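Local coordinates for glycosyl hydrolase family 2, TIM barrel domain protein (Parabacteroides merdae ATCC 43184, PDB 6DXU) that probably hydrolyses beta-glucuronides, as a gut-bacterial beta-glucuronidase of glycoside hydrolase family 2, at residues L669-V674 and W693-Q698; P636-Y641 and I704-V709. One frame throughout, in Å; residues are numbered along the deposited sequence.

Interaction 1 (L669-V674 and W693-Q698)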
ATOM      1  N   LEU D 669     -37.873  -4.943  66.504  1.00 27.41           N
ATOM      2  CA  LEU D 669     -38.440  -3.850  65.728  1.00 26.82           C
ATOM      3  C   LEU D 669     -39.380  -3.008  66.585  1.00 33.08           C
ATOM      4  O   LEU D 669     -40.184  -3.542  67.351  1.00 30.35           O
ATOM      5  CB  LEU D 669     -39.209  -4.386  64.520  1.00 29.40           C
ATOM      6  CG  LEU D 669     -39.613  -3.376  63.443  1.00 31.14           C
ATOM      7  CD1 LEU D 669     -38.392  -2.929  62.649  1.00 29.24           C
ATOM      8  CD2 LEU D 669     -40.647  -3.991  62.508  1.00 26.84           C
ATOM      9  N   PHE D 670     -39.308  -1.688  66.411  1.00 30.05           N
ATOM     10  CA  PHE D 670     -40.193  -0.740  67.079  1.00 31.71           C
ATOM     11  C   PHE D 670     -40.888   0.112  66.030  1.00 32.37           C
ATOM     12  O   PHE D 670     -40.234   0.625  65.115  1.00 34.84           O
ATOM     13  CB  PHE D 670     -39.420   0.172  68.027  1.00 26.83           C
ATOM     14  CG  PHE D 670     -38.682  -0.552  69.112  1.00 30.53           C
ATOM     15  CD1 PHE D 670     -39.233  -0.664  70.384  1.00 31.84           C
ATOM     16  CD2 PHE D 670     -37.426  -1.097  68.877  1.00 33.86           C
ATOM     17  CE1 PHE D 670     -38.556  -1.330  71.399  1.00 30.99           C
ATOM     18  CE2 PHE D 670     -36.740  -1.759  69.889  1.00 34.73           C
ATOM     19  CZ  PHE D 670     -37.308  -1.873  71.153  1.00 33.23           C
ATOM     20  N   VAL D 671     -42.203   0.269  66.155  1.00 28.60           N
ATOM     21  CA  VAL D 671     -42.964   1.157  65.280  1.00 26.85           C
ATOM     22  C   VAL D 671     -43.596   2.226  66.156  1.00 35.31           C
ATOM     23  O   VAL D 671     -44.426   1.914  67.021  1.00 30.58           O
ATOM     24  CB  VAL D 671     -44.023   0.403  64.465  1.00 29.32           C
ATOM     25  CG1 VAL D 671     -44.895   1.390  63.683  1.00 28.13           C
ATOM     26  CG2 VAL D 671     -43.346  -0.584  63.514  1.00 33.01           C
ATOM     27  N   ASN D 672     -43.183   3.482  65.952  1.00 30.64           N
ATOM     28  CA  ASN D 672     -43.619   4.603  66.793  1.00 28.27           C
ATOM     29  C   ASN D 672     -43.342   4.329  68.273  1.00 35.47           C
ATOM     30  O   ASN D 672     -44.143   4.656  69.156  1.00 32.71           O
ATOM     31  CB  ASN D 672     -45.089   4.908  66.535  1.00 32.04           C
ATOM     32  CG  ASN D 672     -45.331   5.281  65.088  1.00 30.04           C
ATOM     33  OD1 ASN D 672     -44.556   6.045  64.515  1.00 30.12           O
ATOM     34  ND2 ASN D 672     -46.362   4.710  64.474  1.00 29.14           N
ATOM     35  N   GLY D 673     -42.181   3.730  68.546  1.00 28.69           N
ATOM     36  CA  GLY D 673     -41.749   3.466  69.905  1.00 30.81           C
ATOM     37  C   GLY D 673     -42.330   2.223  70.539  1.00 34.60           C
ATOM     38  O   GLY D 673     -41.905   1.861  71.651  1.00 31.52           O
ATOM     39  N   VAL D 674     -43.252   1.540  69.863  1.00 31.60           N
ATOM     40  CA  VAL D 674     -43.927   0.365  70.404  1.00 29.70           C
ATOM     41  C   VAL D 674     -43.215  -0.880  69.891  1.00 35.96           C
ATOM     42  O   VAL D 674     -43.115  -1.092  68.676  1.00 29.48           O
ATOM     43  CB  VAL D 674     -45.411   0.347  70.006  1.00 34.17           C
ATOM     44  CG1 VAL D 674     -46.099  -0.895  70.569  1.00 36.84           C
ATOM     45  CG2 VAL D 674     -46.116   1.614  70.488  1.00 35.52           C
ATOM     46  N   TRP D 693     -41.569  -8.503  59.960  1.00 30.16           N
ATOM     47  CA  TRP D 693     -42.689  -8.192  60.843  1.00 30.19           C
ATOM     48  C   TRP D 693     -43.858  -7.723  59.991  1.00 31.33           C
ATOM     49  O   TRP D 693     -43.687  -7.317  58.840  1.00 29.37           O
ATOM     50  CB  TRP D 693     -42.344  -7.101  61.862  1.00 26.27           C
ATOM     51  CG  TRP D 693     -41.360  -7.470  62.938  1.00 31.24           C
ATOM     52  CD1 TRP D 693     -41.647  -7.755  64.247  1.00 31.23           C
ATOM     53  CD2 TRP D 693     -39.931  -7.563  62.811  1.00 29.83           C
ATOM     54  NE1 TRP D 693     -40.490  -8.027  64.939  1.00 31.68           N
ATOM     55  CE2 TRP D 693     -39.421  -7.916  64.084  1.00 32.74           C
ATOM     56  CE3 TRP D 693     -39.032  -7.380  61.747  1.00 30.68           C
ATOM     57  CZ2 TRP D 693     -38.057  -8.095  64.321  1.00 28.43           C
ATOM     58  CZ3 TRP D 693     -37.674  -7.560  61.982  1.00 28.73           C
ATOM     59  CH2 TRP D 693     -37.200  -7.912  63.264  1.00 32.93           C
ATOM     60  N   ASN D 694     -45.066  -7.810  60.543  1.00 31.49           N
ATOM     61  CA  ASN D 694     -46.247  -7.249  59.891  1.00 30.95           C
ATOM     62  C   ASN D 694     -46.896  -6.307  60.899  1.00 34.24           C
ATOM     63  O   ASN D 694     -47.385  -6.758  61.942  1.00 31.18           O
ATOM     64  CB  ASN D 694     -47.196  -8.354  59.442  1.00 35.01           C
ATOM     65  CG  ASN D 694     -46.643  -9.140  58.257  1.00 41.55           C
ATOM     66  OD1 ASN D 694     -45.799 -10.023  58.430  1.00 47.32           O
ATOM     67  ND2 ASN D 694     -47.111  -8.830  57.064  1.00 32.24           N
ATOM     68  N   CYS D 695     -46.881  -5.005  60.602  1.00 28.60           N
ATOM     69  CA  CYS D 695     -47.199  -3.982  61.587  1.00 29.73           C
ATOM     70  C   CYS D 695     -48.180  -2.962  61.033  1.00 30.80           C
ATOM     71  O   CYS D 695     -48.192  -2.666  59.836  1.00 29.76           O
ATOM     72  CB  CYS D 695     -45.940  -3.249  62.044  1.00 28.95           C
ATOM     73  SG  CYS D 695     -44.611  -4.335  62.474  1.00 36.02           S
ATOM     74  N   VAL D 696     -48.981  -2.394  61.936  1.00 28.61           N
ATOM     75  CA  VAL D 696     -49.931  -1.349  61.567  1.00 31.34           C
ATOM     76  C   VAL D 696     -49.201  -0.015  61.501  1.00 30.79           C
ATOM     77  O   VAL D 696     -48.472   0.353  62.430  1.00 29.95           O
ATOM     78  CB  VAL D 696     -51.095  -1.298  62.573  1.00 36.12           C
ATOM     79  CG1 VAL D 696     -52.015  -0.125  62.276  1.00 39.11           C
ATOM     80  CG2 VAL D 696     -51.875  -2.602  62.540  1.00 38.83           C
ATOM     81  N   TYR D 697     -49.368   0.692  60.386  1.00 28.47           N
ATOM     82  CA  TYR D 697     -48.912   2.069  60.241  1.00 28.85           C
ATOM     83  C   TYR D 697     -50.056   3.025  60.548  1.00 29.77           C
ATOM     84  O   TYR D 697     -51.197   2.785  60.149  1.00 33.06           O
ATOM     85  CB  TYR D 697     -48.432   2.348  58.813  1.00 30.47           C
ATOM     86  CG  TYR D 697     -47.054   1.857  58.445  1.00 28.59           C
ATOM     87  CD1 TYR D 697     -46.037   2.760  58.120  1.00 31.56           C
ATOM     88  CD2 TYR D 697     -46.772   0.502  58.383  1.00 29.46           C
ATOM     89  CE1 TYR D 697     -44.764   2.315  57.755  1.00 29.30           C
ATOM     90  CE2 TYR D 697     -45.510   0.046  58.017  1.00 31.74           C
ATOM     91  CZ  TYR D 697     -44.513   0.953  57.706  1.00 32.20           C
ATOM     92  OH  TYR D 697     -43.269   0.488  57.354  1.00 26.92           O
ATOM     93  N   GLN D 698     -49.732   4.140  61.194  1.00 30.92           N
ATOM     94  CA  GLN D 698     -50.707   5.212  61.383  1.00 34.76           C
ATOM     95  C   GLN D 698     -50.767   6.065  60.122  1.00 36.92           C
ATOM     96  O   GLN D 698     -49.732   6.373  59.520  1.00 31.74           O
ATOM     97  CB  GLN D 698     -50.313   6.072  62.586  1.00 33.54           C
ATOM     98  CG  GLN D 698     -50.313   5.290  63.877  1.00 35.73           C
ATOM     99  CD  GLN D 698     -51.691   4.800  64.247  1.00 42.01           C
ATOM    100  OE1 GLN D 698     -52.678   5.503  64.049  1.00 43.00           O
ATOM    101  NE2 GLN D 698     -51.776   3.546  64.682  1.00 46.44           N
TER
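L669 lies against the indole of W693 where the two sheets of a beta-sandwich face each other, in the DUF4982 region. Strand 669-671 and strand 693-696 run nearly parallel, at 15°, with axes 8.8 Å apart; no hydrogen bond joins them, and the contact is made mainly by side chains. The tight part is at the W693 end. L669 CB stands over the face of the five-membered ring, 3.7 Å from its centroid and 17° off the ring normal, a CH-pi contact. With CG anti to the backbone N (chi1 -167°), the leucine sends CD2 to within 3.6 Å of W693 CG, so two carbons of one branched chain spread over the same indole face. The ring's polar atom is satisfied elsewhere, NE1 bonding to the G677 carbonyl, and K679 makes a cation-pi contact with the ring. Were W693 an alanine, L669 would probably face a gap, and the G677 carbonyl and K679 would lose their indole partner. Farther along, the small C695 fits between two branched neighbours, its SG 4.0 Å from L669 CD2 and its CB 4.0 Å from V671 CG2. Toward the solvent the packing thins. Here V671 to V674 form a type I' turn, whose positive phi angles at N672 and G673 suit asparagine and glycine, and the exposed N672 lies alongside Q698. The N672 amide is bonded to N702 and E703, and what it meets of Q698 is CG, 4.0 Å from N672 ND2.

Interaction 2 (P636-Y641 and I704-V709)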
ATOM      1  N   PRO D 636     -21.057  -6.038  62.426  1.00 28.79           N
ATOM      2  CA  PRO D 636     -22.493  -5.886  62.706  1.00 28.89           C
ATOM      3  C   PRO D 636     -23.114  -4.721  61.950  1.00 24.90           C
ATOM      4  O   PRO D 636     -22.609  -3.595  61.978  1.00 26.63           O
ATOM      5  CB  PRO D 636     -22.535  -5.655  64.223  1.00 27.96           C
ATOM      6  CG  PRO D 636     -21.302  -6.337  64.733  1.00 35.03           C
ATOM      7  CD  PRO D 636     -20.258  -6.134  63.664  1.00 30.81           C
ATOM      8  N   MET D 637     -24.230  -5.002  61.281  1.00 23.13           N
ATOM      9  CA  MET D 637     -24.969  -3.983  60.555  1.00 26.03           C
ATOM     10  C   MET D 637     -26.443  -4.339  60.607  1.00 25.79           C
ATOM     11  O   MET D 637     -26.821  -5.473  60.916  1.00 27.92           O
ATOM     12  CB  MET D 637     -24.495  -3.856  59.089  1.00 24.44           C
ATOM     13  CG  MET D 637     -24.519  -5.152  58.282  1.00 24.23           C
ATOM     14  SD  MET D 637     -26.147  -5.761  57.747  1.00 26.70           S
ATOM     15  CE  MET D 637     -26.737  -4.484  56.620  1.00 25.78           C
ATOM     16  N   ILE D 638     -27.275  -3.361  60.276  1.00 25.24           N
ATOM     17  CA  ILE D 638     -28.719  -3.555  60.313  1.00 21.79           C
ATOM     18  C   ILE D 638     -29.363  -2.514  59.416  1.00 21.67           C
ATOM     19  O   ILE D 638     -29.015  -1.328  59.469  1.00 27.41           O
ATOM     20  CB  ILE D 638     -29.249  -3.481  61.768  1.00 25.66           C
ATOM     21  CG1 ILE D 638     -30.754  -3.771  61.824  1.00 24.51           C
ATOM     22  CG2 ILE D 638     -28.908  -2.136  62.408  1.00 26.55           C
ATOM     23  CD1 ILE D 638     -31.255  -4.023  63.281  1.00 26.88           C
ATOM     24  N   HIS D 639     -30.296  -2.941  58.574  1.00 22.35           N
ATOM     25  CA  HIS D 639     -30.875  -2.050  57.568  1.00 24.15           C
ATOM     26  C   HIS D 639     -32.345  -2.383  57.396  1.00 22.13           C
ATOM     27  O   HIS D 639     -32.680  -3.449  56.868  1.00 26.58           O
ATOM     28  CB  HIS D 639     -30.151  -2.167  56.222  1.00 23.58           C
ATOM     29  CG  HIS D 639     -30.707  -1.259  55.165  1.00 23.47           C
ATOM     30  ND1 HIS D 639     -30.267   0.035  54.992  1.00 24.82           N
ATOM     31  CD2 HIS D 639     -31.679  -1.453  54.240  1.00 22.23           C
ATOM     32  CE1 HIS D 639     -30.941   0.599  54.003  1.00 25.53           C
ATOM     33  NE2 HIS D 639     -31.805  -0.284  53.533  1.00 25.68           N
ATOM     34  N   ILE D 640     -33.218  -1.477  57.835  1.00 22.99           N
ATOM     35  CA  ILE D 640     -34.636  -1.593  57.518  1.00 24.23           C
ATOM     36  C   ILE D 640     -34.843  -1.279  56.046  1.00 22.99           C
ATOM     37  O   ILE D 640     -34.412  -0.221  55.562  1.00 22.62           O
ATOM     38  CB  ILE D 640     -35.472  -0.625  58.373  1.00 21.47           C
ATOM     39  CG1 ILE D 640     -35.215  -0.826  59.877  1.00 23.89           C
ATOM     40  CG2 ILE D 640     -36.939  -0.790  58.019  1.00 22.44           C
ATOM     41  CD1 ILE D 640     -35.534   0.435  60.704  1.00 27.61           C
ATOM     42  N   TYR D 641     -35.533  -2.170  55.328  1.00 22.21           N
ATOM     43  CA  TYR D 641     -35.835  -1.884  53.931  1.00 26.23           C
ATOM     44  C   TYR D 641     -36.752  -0.673  53.850  1.00 30.36           C
ATOM     45  O   TYR D 641     -37.753  -0.589  54.571  1.00 26.52           O
ATOM     46  CB  TYR D 641     -36.478  -3.093  53.232  1.00 22.60           C
ATOM     47  CG  TYR D 641     -36.949  -2.777  51.823  1.00 24.07           C
ATOM     48  CD1 TYR D 641     -36.083  -2.877  50.729  1.00 23.18           C
ATOM     49  CD2 TYR D 641     -38.254  -2.360  51.586  1.00 25.03           C
ATOM     50  CE1 TYR D 641     -36.516  -2.567  49.447  1.00 25.97           C
ATOM     51  CE2 TYR D 641     -38.688  -2.049  50.309  1.00 27.44           C
ATOM     52  CZ  TYR D 641     -37.817  -2.159  49.245  1.00 24.73           C
ATOM     53  OH  TYR D 641     -38.265  -1.855  47.981  1.00 23.34           O
ATOM     54  N   ILE D 704     -39.871   3.952  62.248  1.00 29.23           N
ATOM     55  CA  ILE D 704     -39.554   2.536  62.379  1.00 25.47           C
ATOM     56  C   ILE D 704     -38.106   2.421  62.810  1.00 29.29           C
ATOM     57  O   ILE D 704     -37.212   2.987  62.170  1.00 29.41           O
ATOM     58  CB  ILE D 704     -39.810   1.775  61.065  1.00 32.26           C
ATOM     59  CG1 ILE D 704     -41.267   1.950  60.632  1.00 30.75           C
ATOM     60  CG2 ILE D 704     -39.437   0.298  61.210  1.00 26.75           C
ATOM     61  CD1 ILE D 704     -41.469   2.972  59.534  1.00 37.38           C
ATOM     62  N   ARG D 705     -37.880   1.704  63.904  1.00 29.84           N
ATOM     63  CA  ARG D 705     -36.557   1.543  64.474  1.00 27.53           C
ATOM     64  C   ARG D 705     -36.291   0.063  64.676  1.00 31.27           C
ATOM     65  O   ARG D 705     -37.182  -0.694  65.072  1.00 32.73           O
ATOM     66  CB  ARG D 705     -36.434   2.315  65.809  1.00 28.26           C
ATOM     67  CG  ARG D 705     -35.075   2.174  66.496  1.00 34.32           C
ATOM     68  CD  ARG D 705     -35.027   2.957  67.805  1.00 44.16           C
ATOM     69  NE  ARG D 705     -35.319   4.374  67.603  1.00 44.79           N
ATOM     70  CZ  ARG D 705     -34.389   5.312  67.449  1.00 52.10           C
ATOM     71  NH1 ARG D 705     -33.102   4.983  67.479  1.00 56.54           N
ATOM     72  NH2 ARG D 705     -34.742   6.579  67.260  1.00 53.69           N
ATOM     73  N   ALA D 706     -35.060  -0.346  64.402  1.00 28.21           N
ATOM     74  CA  ALA D 706     -34.662  -1.733  64.537  1.00 24.68           C
ATOM     75  C   ALA D 706     -33.392  -1.750  65.366  1.00 24.53           C
ATOM     76  O   ALA D 706     -32.476  -0.963  65.117  1.00 28.09           O
ATOM     77  CB  ALA D 706     -34.444  -2.383  63.160  1.00 24.87           C
ATOM     78  N   VAL D 707     -33.343  -2.630  66.361  1.00 28.23           N
ATOM     79  CA  VAL D 707     -32.190  -2.755  67.241  1.00 23.33           C
ATOM     80  C   VAL D 707     -31.715  -4.192  67.166  1.00 29.25           C
ATOM     81  O   VAL D 707     -32.511  -5.121  67.343  1.00 32.96           O
ATOM     82  CB  VAL D 707     -32.531  -2.366  68.696  1.00 27.91           C
ATOM     83  CG1 VAL D 707     -31.284  -2.489  69.585  1.00 29.30           C
ATOM     84  CG2 VAL D 707     -33.096  -0.960  68.751  1.00 32.59           C
ATOM     85  N   GLY D 708     -30.433  -4.379  66.883  1.00 31.06           N
ATOM     86  CA  GLY D 708     -29.879  -5.711  66.740  1.00 28.65           C
ATOM     87  C   GLY D 708     -28.678  -5.923  67.635  1.00 30.97           C
ATOM     88  O   GLY D 708     -27.982  -4.986  68.013  1.00 32.40           O
ATOM     89  N   VAL D 709     -28.445  -7.183  67.964  1.00 27.96           N
ATOM     90  CA  VAL D 709     -27.258  -7.602  68.689  1.00 34.30           C
ATOM     91  C   VAL D 709     -26.618  -8.745  67.911  1.00 36.17           C
ATOM     92  O   VAL D 709     -27.311  -9.638  67.412  1.00 32.92           O
ATOM     93  CB  VAL D 709     -27.585  -8.027  70.140  1.00 37.90           C
ATOM     94  CG1 VAL D 709     -28.679  -9.086  70.154  1.00 38.46           C
ATOM     95  CG2 VAL D 709     -26.339  -8.569  70.817  1.00 40.65           C
TER
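The inner face of the same beta-sandwich continues in this contact, where strand 638-640, at the edge of one sheet, packs face to face on strand 704-709 of the other. The strands run in opposite senses at 158°, with axes 7.7 Å apart. Alternation along each strand sends I638 and I640 toward I704, A706 and the bare backbone of G708, while H639, R705 and V707 point away. A706 is the middle of the arrangement: its CB receives I638 CD1 at 3.6 Å and I640 CG1 at 3.7 Å, two isoleucine chains coming down on one methyl. Alanine suits this place because the isoleucines already span most of the distance between the sheets. I638 is extended, CG1 anti to the backbone N (chi1 -176°), which carries CD1 across to the opposite backbone, 3.7 Å from G708 N. A CB on G708 would sit only 3.3 Å from I638 CD1, so glycine fits here. I640 turns its chain the other way, CG1 beside the backbone N (chi1 -55°), and its CD1 rests 3.4 Å from I704 O and 3.9 Å from I704 CG2, the two side chains crossing at a slant. V660 and V717 add further apolar surface around I638. Strand 638-640 is paired with strand 655-662, and I640 N is taken by the D719 carboxylate of the opposite sheet. With no hydrogen bond between the segments, their contact depends on shape and on the exclusion of water.

In the fold
Both interactions join the two facing sheets of one sandwich, their centres about 14 Å apart. Strands 638-640 and 692-696 are the outermost strands of one sheet, separated by strand 655-662, while strands 666-671 and 700-710 are neighbours in the other. The two contacts touch: F670 N probably donates a hydrogen bond to R705 O, at 2.7 Å, and L669 CD1 packs on I704 CG2, at 3.7 Å, continuing the apolar layer from one to the other. Interaction 2 is buried, its touching side chains all aliphatic, with isoleucines resting on an alanine, a glycine and another isoleucine. Interaction 1 is mixed, adding an aromatic face and a thiol in its buried part before ending in amides at a solvent-facing turn.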